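Local structure of trichothecene 3-O-acetyltransferase TRI101 (Fusarium sporotrichioides, 2ZBA) at residues T203-L208 with A357-M362; D218-K223 with V371-D376; S380-L385 with F416-Y421. The protein transfers an acetyl group from acetyl coenzyme A to the 3-hydroxyl of trichothecene mycotoxin skeletons, a step in the biosynthesis of toxins such as T-2. One frame throughout, in Å; residues are numbered along the deposited sequence.

Contact 1: residues T203-L208 with A357-M362; sequences TVVPLL and ALATYM
The flat groups here are peptides rather than rings: the one joining Leu207 to Leu208 turns its N-H onto Thr360, while the one joining Ala359 to Thr360 has a leucine methyl over one face. That methyl is CD1 of Leu207, 3.9 Å from Ala359 C and almost straight above the plane. This is loop-on-helix packing: an irregular loop lies along one flank of helix 348-363, on the outer part of this BAHD-type acyltransferase.

Polar contact is concentrated at Thr360. Leu208 N gives a nearly straight hydrogen bond to Thr360 OG1, 3.0 Å long with 173° at the hydrogen. Thr360 places OG1 anti to its own carbonyl carbon (chi1 -51°), beside the backbone N, and from there the hydroxyl also bonds to Gln356 O one helical turn back. Since that carbonyl can only accept, the hydroxyl proton goes to Gln356 O, and the same oxygen accepts the N-H of Leu208.

Apolar groups fill in around this bond. Leu208 crosses Thr360 at about a right angle, its CB and CG passing close to OG1, and reaches on to Ala357, where CD1 lies 3.8 Å from Ala357 CA; Arg353 touches the same leucine. Leu207 is exposed and also touches His363. Deeper in, Val205 packs on the helix beside Gln356. No ligand takes part: coenzyme A is about 13 Å from the Val205 side chain. Ala359 CB receives the valine branch that stands anti to its backbone N, with Val205 CG1 3.6 Å away.

Contact 2: residues D218-K223 with V371-D376; sequences DHQIAK and VSLTAD. With CA (calcium ion), chain H; CA (calcium ion), chain G; ZBA (12,13-Epoxytrichothec-9-ene-3,4,8,15-tetrol-4,15-diacetate-8-isovalerate), chain F.
Asp218 and Asp376 bring carboxylate oxygens within 3.1 Å of each other, Asp218 OD1 to Asp376 OD2, with no hydrogen bond between them: calcium holds them together. The two side chains cross at about a right angle and their carboxylate planes are 61° apart. Both oxygens bind the chain H calcium, Asp218 OD1 at 2.5 Å, and Asp376 adds its OD1 to grip the ion with both branches. Backbone carbonyls join them: Asp218 O binds the same ion, and Ile221 O lies 2.2 Å from the chain H calcium. Water 5 takes a further position, and Glu449 is another calcium-binding residue of this protein. Asp218 OD1 also bridges to the chain G calcium, which it holds jointly with OD2 while waters 2, 3 and 4 also bind it.

Away from the metals the two loops meet through a single beta bridge, Ile221 with Val371. Ser372 N bonds to Gln220 O at 3.2 Å, from a position 38° out of the carbonyl plane. Ala375 drives its CB against the backbone, 3.4 Å from Gln220 C, and water 1 links His219 O to Asp376 N. Gln220 lies alongside Leu373, both pointing the same way; its NE2, 3.4 Å from Leu373 CD2, is hydrogen-bonded to Asn319 and Tyr322.

The 371-376 loop also faces the trichothecene pocket. Ser372 OG accepts from Thr374 N in an ST turn and approaches the toxin's acetyl methyl, 3.2 Å from ZBA C41. Leu373 and Thr374 add further contacts to the toxin. With two carboxylates and two carbonyls converging on one ion, the oxygens would probably repel one another without it, so calcium plausibly fixes how the pocket-lining loop sits against 218-223.

Contact 3: residues S380-L385 with F416-Y421; sequences SSSIML and FESLMY. With ZBA (12,13-Epoxytrichothec-9-ene-3,4,8,15-tetrol-4,15-diacetate-8-isovalerate), chain F.
Met384 and Phe416 are brought together by a bent selenoether chain: residue 384 is modelled as selenomethionine and turns at chi2 and again at chi3 (74°), carrying CE to 4.4 Å from Phe416 CE2. Phe416 sets its CG anti to the backbone N, and ring and methyl both approach the toxin's ester carbonyl; Met384 CE lies 3.3 Å from ZBA O18 and Phe416 CE2 only 3.1 Å from it.

Behind these groups two backbones pair in parallel. Met384 N bonds to Ser418 O at 2.9 Å, almost straight at 170°, and Met384 O accepts from Met420 N, so one residue is gripped on both its polar atoms. Strands 383-387 and 419-422 are neighbours in the mixed sheet of the C-terminal half of this BAHD-type fold, their short segments inclined by 30°. A type II turn from Phe416 to Leu419 leads into the second strand, and Ser418 within it anchors its hydroxyl to Pro379 and Arg285.

Met384 and Leu419 share the toxin-facing side of the sheet, where Leu419 CD1 packs 3.6 Å from ZBA C36. Leu385 and Met420 occupy the other side beneath helix 269-285: Leu385 CD1 rests 3.9 Å from Met420 CB, while the extended Met420 chain crosses Ile383 with its selenium 3.9 Å from Ile383 CG2. Within the turn, the extended Glu417 side chain brings its carboxylate near Ser380 and is salt-bridged to Arg438. Tyr421 gives its hydroxyl proton to the toxin's ring ether, Tyr421 OH to ZBA O10 at 2.8 Å.

In the fold
From the N terminus, the long loop between helix 191-197 and strand 237-244 supplies the first halves of contacts 1 and 2, and both wait about 150 residues for their partners. Contact 1 closes on helix 348-363, contact 2 on the loop just after it, so the two cross along the chain. They also touch, Tyr361 packing on Ile221 and Val371. Contact 3 follows in series: strand 383-387 begins soon after contact 2 ends and closes a short excursion with strand 419-422. Thr374 meets Met384 where contacts 2 and 3 line the toxin pocket together, whereas contact 1 stays about 14 Å from contact 3 at the nearest atoms.

Contact 1: residues T203-L208 with A357-M362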
loop_
_atom_site.group_PDB
_atom_site.type_symbol
_atom_site.label_atom_id
_atom_site.label_comp_id
_atom_site.label_asym_id
_atom_site.label_seq_id
_atom_site.Cartn_x
_atom_site.Cartn_y
_atom_site.Cartn_z
ATOM N N THR A 203 20.863 -9.247 0.213
ATOM C CA THR A 203 21.090 -10.144 1.334
ATOM C C THR A 203 19.873 -10.312 2.232
ATOM O O THR A 203 19.834 -11.210 3.087
ATOM C CB THR A 203 22.309 -9.668 2.182
ATOM O OG1 THR A 203 22.009 -8.442 2.881
ATOM C CG2 THR A 203 23.516 -9.478 1.287
ATOM N N VAL A 204 18.878 -9.454 2.024
ATOM C CA VAL A 204 17.813 -9.242 2.989
ATOM C C VAL A 204 16.892 -10.473 3.153
ATOM O O VAL A 204 16.363 -10.738 4.242
ATOM C CB VAL A 204 17.070 -7.877 2.694
ATOM C CG1 VAL A 204 15.861 -8.042 1.767
ATOM C CG2 VAL A 204 16.683 -7.201 3.983
ATOM N N VAL A 205 16.729 -11.221 2.061
ATOM C CA VAL A 205 16.028 -12.506 2.064
ATOM C C VAL A 205 17.069 -13.560 1.662
ATOM O O VAL A 205 17.438 -13.643 0.501
ATOM C CB VAL A 205 14.840 -12.511 1.076
ATOM C CG1 VAL A 205 14.099 -13.873 1.108
ATOM C CG2 VAL A 205 13.873 -11.351 1.385
ATOM N N PRO A 206 17.585 -14.333 2.637
ATOM C CA PRO A 206 18.573 -15.370 2.322
ATOM C C PRO A 206 18.031 -16.416 1.358
ATOM O O PRO A 206 16.894 -16.883 1.506
ATOM C CB PRO A 206 18.875 -15.993 3.701
ATOM C CG PRO A 206 18.548 -14.923 4.679
ATOM C CD PRO A 206 17.312 -14.274 4.085
ATOM N N LEU A 207 18.828 -16.772 0.356
ATOM C CA LEU A 207 18.393 -17.763 -0.630
ATOM C C LEU A 207 18.489 -19.168 -0.030
ATOM O O LEU A 207 19.316 -19.415 0.859
ATOM C CB LEU A 207 19.212 -17.644 -1.923
ATOM C CG LEU A 207 18.700 -16.858 -3.143
ATOM C CD1 LEU A 207 17.636 -15.768 -2.862
ATOM C CD2 LEU A 207 19.886 -16.319 -3.917
ATOM N N LEU A 208 17.625 -20.069 -0.497
ATOM C CA LEU A 208 17.612 -21.462 -0.028
ATOM C C LEU A 208 18.686 -22.288 -0.729
ATOM O O LEU A 208 18.798 -22.234 -1.962
ATOM C CB LEU A 208 16.231 -22.092 -0.262
ATOM C CG LEU A 208 15.064 -21.429 0.483
ATOM C CD1 LEU A 208 13.753 -22.058 0.067
ATOM C CD2 LEU A 208 15.245 -21.518 1.994
ATOM N N ALA A 357 11.357 -19.022 -0.491
ATOM C CA ALA A 357 11.115 -19.876 -1.680
ATOM C C ALA A 357 10.870 -19.000 -2.920
ATOM O O ALA A 357 11.398 -19.269 -3.989
ATOM C CB ALA A 357 9.964 -20.809 -1.457
ATOM N N LEU A 358 10.067 -17.949 -2.759
ATOM C CA LEU A 358 9.796 -16.997 -3.836
ATOM C C LEU A 358 11.071 -16.351 -4.317
ATOM O O LEU A 358 11.311 -16.297 -5.533
ATOM C CB LEU A 358 8.781 -15.923 -3.397
ATOM C CG LEU A 358 8.347 -14.836 -4.418
ATOM C CD1 LEU A 358 7.612 -15.430 -5.650
ATOM C CD2 LEU A 358 7.461 -13.779 -3.744
ATOM N N ALA A 359 11.899 -15.890 -3.377
ATOM C CA ALA A 359 13.133 -15.177 -3.703
ATOM C C ALA A 359 14.104 -16.109 -4.430
ATOM O O ALA A 359 14.712 -15.722 -5.431
ATOM C CB ALA A 359 13.777 -14.600 -2.431
ATOM N N THR A 360 14.186 -17.354 -3.966
ATOM C CA THR A 360 15.067 -18.347 -4.598
ATOM C C THR A 360 14.607 -18.637 -6.026
ATOM O O THR A 360 15.402 -18.583 -6.955
ATOM C CB THR A 360 15.147 -19.635 -3.777
ATOM O OG1 THR A 360 15.467 -19.293 -2.440
ATOM C CG2 THR A 360 16.259 -20.590 -4.304
ATOM N N TYR A 361 13.316 -18.911 -6.178
ATOM C CA TYR A 361 12.708 -19.218 -7.483
ATOM C C TYR A 361 12.922 -18.099 -8.503
ATOM O O TYR A 361 13.319 -18.351 -9.647
ATOM C CB TYR A 361 11.220 -19.524 -7.302
ATOM C CG TYR A 361 10.459 -19.774 -8.589
ATOM C CD1 TYR A 361 10.744 -20.885 -9.399
ATOM C CD2 TYR A 361 9.455 -18.911 -8.987
ATOM C CE1 TYR A 361 10.053 -21.109 -10.581
ATOM C CE2 TYR A 361 8.754 -19.120 -10.167
ATOM C CZ TYR A 361 9.054 -20.226 -10.953
ATOM O OH TYR A 361 8.346 -20.419 -12.110
HETATM N N MSE A 362 12.688 -16.856 -8.078
HETATM C CA MSE A 362 12.851 -15.707 -8.956
HETATM C C MSE A 362 14.304 -15.446 -9.334
HETATM O O MSE A 362 14.598 -15.147 -10.491
HETATM C CB MSE A 362 12.241 -14.462 -8.308
HETATM C CG MSE A 362 10.713 -14.479 -8.178
HETATM SE SE MSE A 362 10.067 -12.747 -7.513
HETATM C CE MSE A 362 10.496 -11.675 -8.906
#

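Contact 2: residues D218-K223 with V371-D376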
loop_
_atom_site.group_PDB
_atom_site.type_symbol
_atom_site.label_atom_id
_atom_site.label_comp_id
_atom_site.label_asym_id
_atom_site.label_seq_id
_atom_site.Cartn_x
_atom_site.Cartn_y
_atom_site.Cartn_z
ATOM N N ASP A 218 2.333 -21.862 -5.991
ATOM C CA ASP A 218 1.155 -21.914 -6.863
ATOM C C ASP A 218 0.408 -20.559 -6.924
ATOM O O ASP A 218 0.195 -20.019 -8.016
ATOM C CB ASP A 218 0.228 -23.041 -6.432
ATOM C CG ASP A 218 -1.118 -23.026 -7.155
ATOM O OD1 ASP A 218 -1.269 -22.489 -8.281
ATOM O OD2 ASP A 218 -2.050 -23.607 -6.595
ATOM N N HIS A 219 0.072 -19.996 -5.773
ATOM C CA HIS A 219 -0.665 -18.710 -5.731
ATOM C C HIS A 219 0.059 -17.529 -6.378
ATOM O O HIS A 219 -0.557 -16.469 -6.634
ATOM C CB HIS A 219 -0.972 -18.301 -4.297
ATOM C CG HIS A 219 -1.938 -19.187 -3.588
ATOM N ND1 HIS A 219 -3.276 -19.254 -3.915
ATOM C CD2 HIS A 219 -1.775 -19.981 -2.505
ATOM C CE1 HIS A 219 -3.887 -20.088 -3.092
ATOM N NE2 HIS A 219 -2.997 -20.540 -2.227
ATOM N N GLN A 220 1.356 -17.685 -6.604
ATOM C CA GLN A 220 2.146 -16.610 -7.223
ATOM C C GLN A 220 2.645 -16.934 -8.628
ATOM O O GLN A 220 3.452 -16.198 -9.168
ATOM C CB GLN A 220 3.270 -16.141 -6.288
ATOM C CG GLN A 220 2.713 -15.880 -4.875
ATOM C CD GLN A 220 3.767 -15.621 -3.828
ATOM O OE1 GLN A 220 4.809 -16.247 -3.822
ATOM N NE2 GLN A 220 3.457 -14.732 -2.883
ATOM N N ILE A 221 2.123 -18.005 -9.227
ATOM C CA ILE A 221 2.459 -18.373 -10.617
ATOM C C ILE A 221 1.192 -18.687 -11.409
ATOM O O ILE A 221 0.331 -19.416 -10.911
ATOM C CB ILE A 221 3.442 -19.585 -10.705
ATOM C CG1 ILE A 221 4.736 -19.289 -9.933
ATOM C CG2 ILE A 221 3.788 -19.902 -12.202
ATOM C CD1 ILE A 221 5.490 -20.539 -9.457
ATOM N N ALA A 222 1.085 -18.121 -12.619
ATOM C CA ALA A 222 -0.041 -18.340 -13.564
ATOM C C ALA A 222 0.519 -17.902 -14.941
ATOM O O ALA A 222 1.471 -17.153 -14.932
ATOM C CB ALA A 222 -1.264 -17.545 -13.130
ATOM N N LYS A 223 0.002 -18.245 -16.128
ATOM C CA LYS A 223 -1.397 -18.234 -16.633
ATOM C C LYS A 223 -1.416 -17.142 -17.702
ATOM O O LYS A 223 -0.380 -16.507 -17.968
ATOM C CB LYS A 223 -2.464 -17.901 -15.591
ATOM N N VAL A 371 5.143 -14.628 -12.828
ATOM C CA VAL A 371 5.218 -14.315 -11.392
ATOM C C VAL A 371 4.434 -13.049 -11.052
ATOM O O VAL A 371 4.660 -11.978 -11.636
ATOM C CB VAL A 371 6.693 -14.177 -10.900
ATOM C CG1 VAL A 371 6.757 -13.804 -9.405
ATOM C CG2 VAL A 371 7.466 -15.458 -11.136
ATOM N N SER A 372 3.519 -13.182 -10.100
ATOM C CA SER A 372 2.755 -12.055 -9.570
ATOM C C SER A 372 2.207 -12.381 -8.185
ATOM O O SER A 372 1.740 -13.483 -7.944
ATOM C CB SER A 372 1.606 -11.706 -10.518
ATOM O OG SER A 372 0.680 -10.834 -9.910
ATOM N N LEU A 373 2.230 -11.399 -7.291
ATOM C CA LEU A 373 1.607 -11.556 -5.964
ATOM C C LEU A 373 0.111 -11.876 -5.997
ATOM O O LEU A 373 -0.422 -12.422 -5.043
ATOM C CB LEU A 373 1.879 -10.341 -5.064
ATOM C CG LEU A 373 3.300 -10.203 -4.506
ATOM C CD1 LEU A 373 3.391 -9.025 -3.510
ATOM C CD2 LEU A 373 3.770 -11.470 -3.858
ATOM N N THR A 374 -0.558 -11.562 -7.103
ATOM C CA THR A 374 -1.992 -11.838 -7.238
ATOM C C THR A 374 -2.244 -12.752 -8.455
ATOM O O THR A 374 -3.272 -12.660 -9.104
ATOM C CB THR A 374 -2.829 -10.503 -7.329
ATOM O OG1 THR A 374 -2.430 -9.765 -8.485
ATOM C CG2 THR A 374 -2.598 -9.609 -6.108
ATOM N N ALA A 375 -1.289 -13.645 -8.747
ATOM C CA ALA A 375 -1.333 -14.497 -9.948
ATOM C C ALA A 375 -2.644 -15.270 -10.147
ATOM O O ALA A 375 -3.154 -15.334 -11.276
ATOM C CB ALA A 375 -0.126 -15.443 -9.986
ATOM N N ASP A 376 -3.208 -15.803 -9.057
ATOM C CA ASP A 376 -4.424 -16.614 -9.109
ATOM C C ASP A 376 -5.709 -15.890 -8.672
ATOM O O ASP A 376 -6.755 -16.520 -8.529
ATOM C CB ASP A 376 -4.259 -17.884 -8.267
ATOM C CG ASP A 376 -3.201 -18.818 -8.812
ATOM O OD1 ASP A 376 -2.610 -18.539 -9.888
ATOM O OD2 ASP A 376 -2.946 -19.838 -8.139
HETATM CA CA CA H . -1.145 -20.639 -9.918
HETATM CA CA CA G . -3.743 -22.893 -8.377
HETATM O O18 ZBA F . -3.825 -5.613 -8.588
HETATM C C44 ZBA F . -2.812 -5.251 -9.134
HETATM C C45 ZBA F . -2.196 -5.845 -10.348
HETATM C C46 ZBA F . -1.610 -4.886 -11.306
HETATM C C48 ZBA F . -2.379 -3.885 -12.007
HETATM C C47 ZBA F . -0.170 -4.853 -11.676
HETATM O O17 ZBA F . -2.136 -4.213 -8.639
HETATM C C31 ZBA F . -2.421 -3.679 -7.310
HETATM C C30 ZBA F . -2.016 -4.668 -6.228
HETATM C C32 ZBA F . -1.766 -2.335 -7.264
HETATM C C39 ZBA F . -2.247 -1.369 -8.304
HETATM C C33 ZBA F . -0.863 -2.049 -6.352
HETATM C C34 ZBA F . -0.455 -2.984 -5.267
HETATM O O10 ZBA F . -1.294 -2.697 -4.085
HETATM C C29 ZBA F . -0.587 -4.517 -5.596
HETATM C C38 ZBA F . 0.494 -4.898 -6.632
HETATM O O12 ZBA F . 0.074 -6.068 -7.375
HETATM C C40 ZBA F . 1.030 -6.769 -7.982
HETATM C C41 ZBA F . 0.457 -7.894 -8.779
HETATM O O13 ZBA F . 2.158 -6.554 -7.914
HETATM C C28 ZBA F . -0.412 -5.388 -4.251
HETATM C C37 ZBA F . -0.415 -6.910 -4.565
HETATM C C35 ZBA F . -1.522 -4.950 -3.277
HETATM C C25 ZBA F . -1.148 -3.563 -2.942
HETATM C C36 ZBA F . -2.827 -5.532 -3.095
HETATM O O11 ZBA F . -1.797 -5.738 -2.115
HETATM C C27 ZBA F . 0.847 -4.903 -3.399
HETATM C C26 ZBA F . 0.255 -3.863 -2.460
HETATM O O16 ZBA F . 1.005 -2.681 -2.346
HETATM O O14 ZBA F . 1.541 -5.914 -2.606
HETATM O O HOH W 1 -2.997 -15.110 -6.228
HETATM O O HOH W 2 -5.175 -24.032 -7.081
HETATM O O HOH W 3 -5.803 -21.656 -9.101
HETATM O O HOH W 4 -3.957 -21.455 -6.687
HETATM O O HOH W 5 0.211 -22.498 -10.832
#

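Contact 3: residues S380-L385 with F416-Y421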
loop_
_atom_site.group_PDB
_atom_site.type_symbol
_atom_site.label_atom_id
_atom_site.label_comp_id
_atom_site.label_asym_id
_atom_site.label_seq_id
_atom_site.Cartn_x
_atom_site.Cartn_y
_atom_site.Cartn_z
ATOM N N SER A 380 -13.769 -11.035 -10.140
ATOM C CA SER A 380 -15.169 -11.294 -9.818
ATOM C C SER A 380 -15.375 -11.771 -8.380
ATOM O O SER A 380 -16.343 -11.373 -7.729
ATOM C CB SER A 380 -15.735 -12.338 -10.775
ATOM O OG SER A 380 -17.028 -12.765 -10.367
ATOM N N SER A 381 -14.468 -12.618 -7.878
ATOM C CA SER A 381 -14.750 -13.364 -6.655
ATOM C C SER A 381 -13.662 -13.256 -5.589
ATOM O O SER A 381 -13.856 -13.677 -4.440
ATOM C CB SER A 381 -14.992 -14.829 -7.004
ATOM O OG SER A 381 -13.857 -15.341 -7.693
ATOM N N SER A 382 -12.517 -12.700 -5.955
ATOM C CA SER A 382 -11.414 -12.590 -5.004
ATOM C C SER A 382 -11.483 -11.296 -4.188
ATOM O O SER A 382 -12.404 -10.491 -4.350
ATOM C CB SER A 382 -10.062 -12.733 -5.713
ATOM O OG SER A 382 -9.760 -11.573 -6.470
ATOM N N ILE A 383 -10.528 -11.141 -3.274
ATOM C CA ILE A 383 -10.234 -9.877 -2.622
ATOM C C ILE A 383 -8.715 -9.779 -2.569
ATOM O O ILE A 383 -8.027 -10.763 -2.272
ATOM C CB ILE A 383 -10.829 -9.756 -1.200
ATOM C CG1 ILE A 383 -12.356 -9.661 -1.263
ATOM C CG2 ILE A 383 -10.259 -8.529 -0.501
ATOM C CD1 ILE A 383 -13.048 -9.738 0.058
HETATM N N MSE A 384 -8.198 -8.594 -2.883
HETATM C CA MSE A 384 -6.773 -8.327 -2.801
HETATM C C MSE A 384 -6.558 -7.097 -1.914
HETATM O O MSE A 384 -6.713 -5.961 -2.344
HETATM C CB MSE A 384 -6.210 -8.136 -4.211
HETATM C CG MSE A 384 -6.759 -9.170 -5.206
HETATM SE SE MSE A 384 -7.070 -8.454 -6.997
HETATM C CE MSE A 384 -5.434 -8.328 -7.514
ATOM N N LEU A 385 -6.220 -7.345 -0.656
ATOM C CA LEU A 385 -6.172 -6.293 0.351
ATOM C C LEU A 385 -4.773 -5.994 0.839
ATOM O O LEU A 385 -4.022 -6.912 1.173
ATOM C CB LEU A 385 -7.041 -6.673 1.543
ATOM C CG LEU A 385 -6.883 -5.807 2.804
ATOM C CD1 LEU A 385 -7.566 -4.458 2.648
ATOM C CD2 LEU A 385 -7.383 -6.557 4.052
ATOM N N PHE A 416 -10.638 -0.848 -10.053
ATOM C CA PHE A 416 -9.887 -2.074 -10.095
ATOM C C PHE A 416 -10.597 -3.047 -9.173
ATOM O O PHE A 416 -10.337 -3.094 -7.967
ATOM C CB PHE A 416 -8.471 -1.802 -9.624
ATOM C CG PHE A 416 -7.472 -2.764 -10.142
ATOM C CD1 PHE A 416 -6.544 -2.362 -11.088
ATOM C CD2 PHE A 416 -7.425 -4.070 -9.658
ATOM C CE1 PHE A 416 -5.598 -3.244 -11.561
ATOM C CE2 PHE A 416 -6.482 -4.970 -10.130
ATOM C CZ PHE A 416 -5.567 -4.557 -11.086
ATOM N N GLU A 417 -11.521 -3.803 -9.758
ATOM C CA GLU A 417 -12.443 -4.592 -8.981
ATOM C C GLU A 417 -11.720 -5.558 -8.021
ATOM O O GLU A 417 -10.780 -6.249 -8.416
ATOM C CB GLU A 417 -13.383 -5.349 -9.903
ATOM C CG GLU A 417 -14.494 -5.998 -9.174
ATOM C CD GLU A 417 -15.202 -7.030 -9.997
ATOM O OE1 GLU A 417 -14.756 -7.321 -11.131
ATOM O OE2 GLU A 417 -16.214 -7.547 -9.506
ATOM N N SER A 418 -12.177 -5.558 -6.770
ATOM C CA SER A 418 -11.714 -6.448 -5.697
ATOM C C SER A 418 -10.428 -5.999 -5.029
ATOM O O SER A 418 -9.982 -6.613 -4.059
ATOM C CB SER A 418 -11.594 -7.898 -6.187
ATOM O OG SER A 418 -12.867 -8.378 -6.607
ATOM N N LEU A 419 -9.842 -4.915 -5.537
ATOM C CA LEU A 419 -8.648 -4.343 -4.924
ATOM C C LEU A 419 -9.037 -3.440 -3.769
ATOM O O LEU A 419 -9.999 -2.697 -3.873
ATOM C CB LEU A 419 -7.770 -3.613 -5.960
ATOM C CG LEU A 419 -6.450 -2.990 -5.489
ATOM C CD1 LEU A 419 -5.387 -4.070 -5.120
ATOM C CD2 LEU A 419 -5.934 -2.054 -6.576
HETATM N N MSE A 420 -8.301 -3.547 -2.659
HETATM C CA MSE A 420 -8.639 -2.854 -1.423
HETATM C C MSE A 420 -7.416 -2.442 -0.604
HETATM O O MSE A 420 -6.351 -3.071 -0.688
HETATM C CB MSE A 420 -9.564 -3.729 -0.569
HETATM C CG MSE A 420 -10.879 -4.046 -1.245
HETATM SE SE MSE A 420 -12.066 -5.068 -0.173
HETATM C CE MSE A 420 -13.258 -5.702 -1.552
ATOM N N TYR A 421 -7.585 -1.387 0.192
ATOM C CA TYR A 421 -6.567 -0.912 1.125
ATOM C C TYR A 421 -7.206 -0.564 2.440
ATOM O O TYR A 421 -8.371 -0.161 2.463
ATOM C CB TYR A 421 -5.890 0.365 0.599
ATOM C CG TYR A 421 -5.132 0.149 -0.688
ATOM C CD1 TYR A 421 -3.811 -0.299 -0.670
ATOM C CD2 TYR A 421 -5.741 0.371 -1.927
ATOM C CE1 TYR A 421 -3.115 -0.518 -1.850
ATOM C CE2 TYR A 421 -5.042 0.148 -3.122
ATOM C CZ TYR A 421 -3.736 -0.287 -3.068
ATOM O OH TYR A 421 -3.020 -0.503 -4.233
HETATM O O18 ZBA F . -3.825 -5.613 -8.588
HETATM C C44 ZBA F . -2.812 -5.251 -9.134
HETATM C C45 ZBA F . -2.196 -5.845 -10.348
HETATM C C46 ZBA F . -1.610 -4.886 -11.306
HETATM C C48 ZBA F . -2.379 -3.885 -12.007
HETATM C C47 ZBA F . -0.170 -4.853 -11.676
HETATM O O17 ZBA F . -2.136 -4.213 -8.639
HETATM C C31 ZBA F . -2.421 -3.679 -7.310
HETATM C C30 ZBA F . -2.016 -4.668 -6.228
HETATM C C32 ZBA F . -1.766 -2.335 -7.264
HETATM C C39 ZBA F . -2.247 -1.369 -8.304
HETATM C C33 ZBA F . -0.863 -2.049 -6.352
HETATM C C34 ZBA F . -0.455 -2.984 -5.267
HETATM O O10 ZBA F . -1.294 -2.697 -4.085
HETATM C C29 ZBA F . -0.587 -4.517 -5.596
HETATM C C38 ZBA F . 0.494 -4.898 -6.632
HETATM O O12 ZBA F . 0.074 -6.068 -7.375
HETATM C C40 ZBA F . 1.030 -6.769 -7.982
HETATM C C41 ZBA F . 0.457 -7.894 -8.779
HETATM O O13 ZBA F . 2.158 -6.554 -7.914
HETATM C C28 ZBA F . -0.412 -5.388 -4.251
HETATM C C37 ZBA F . -0.415 -6.910 -4.565
HETATM C C35 ZBA F . -1.522 -4.950 -3.277
HETATM C C25 ZBA F . -1.148 -3.563 -2.942
HETATM C C36 ZBA F . -2.827 -5.532 -3.095
HETATM O O11 ZBA F . -1.797 -5.738 -2.115
HETATM C C27 ZBA F . 0.847 -4.903 -3.399
HETATM C C26 ZBA F . 0.255 -3.863 -2.460
HETATM O O16 ZBA F . 1.005 -2.681 -2.346
HETATM O O14 ZBA F . 1.541 -5.914 -2.606
#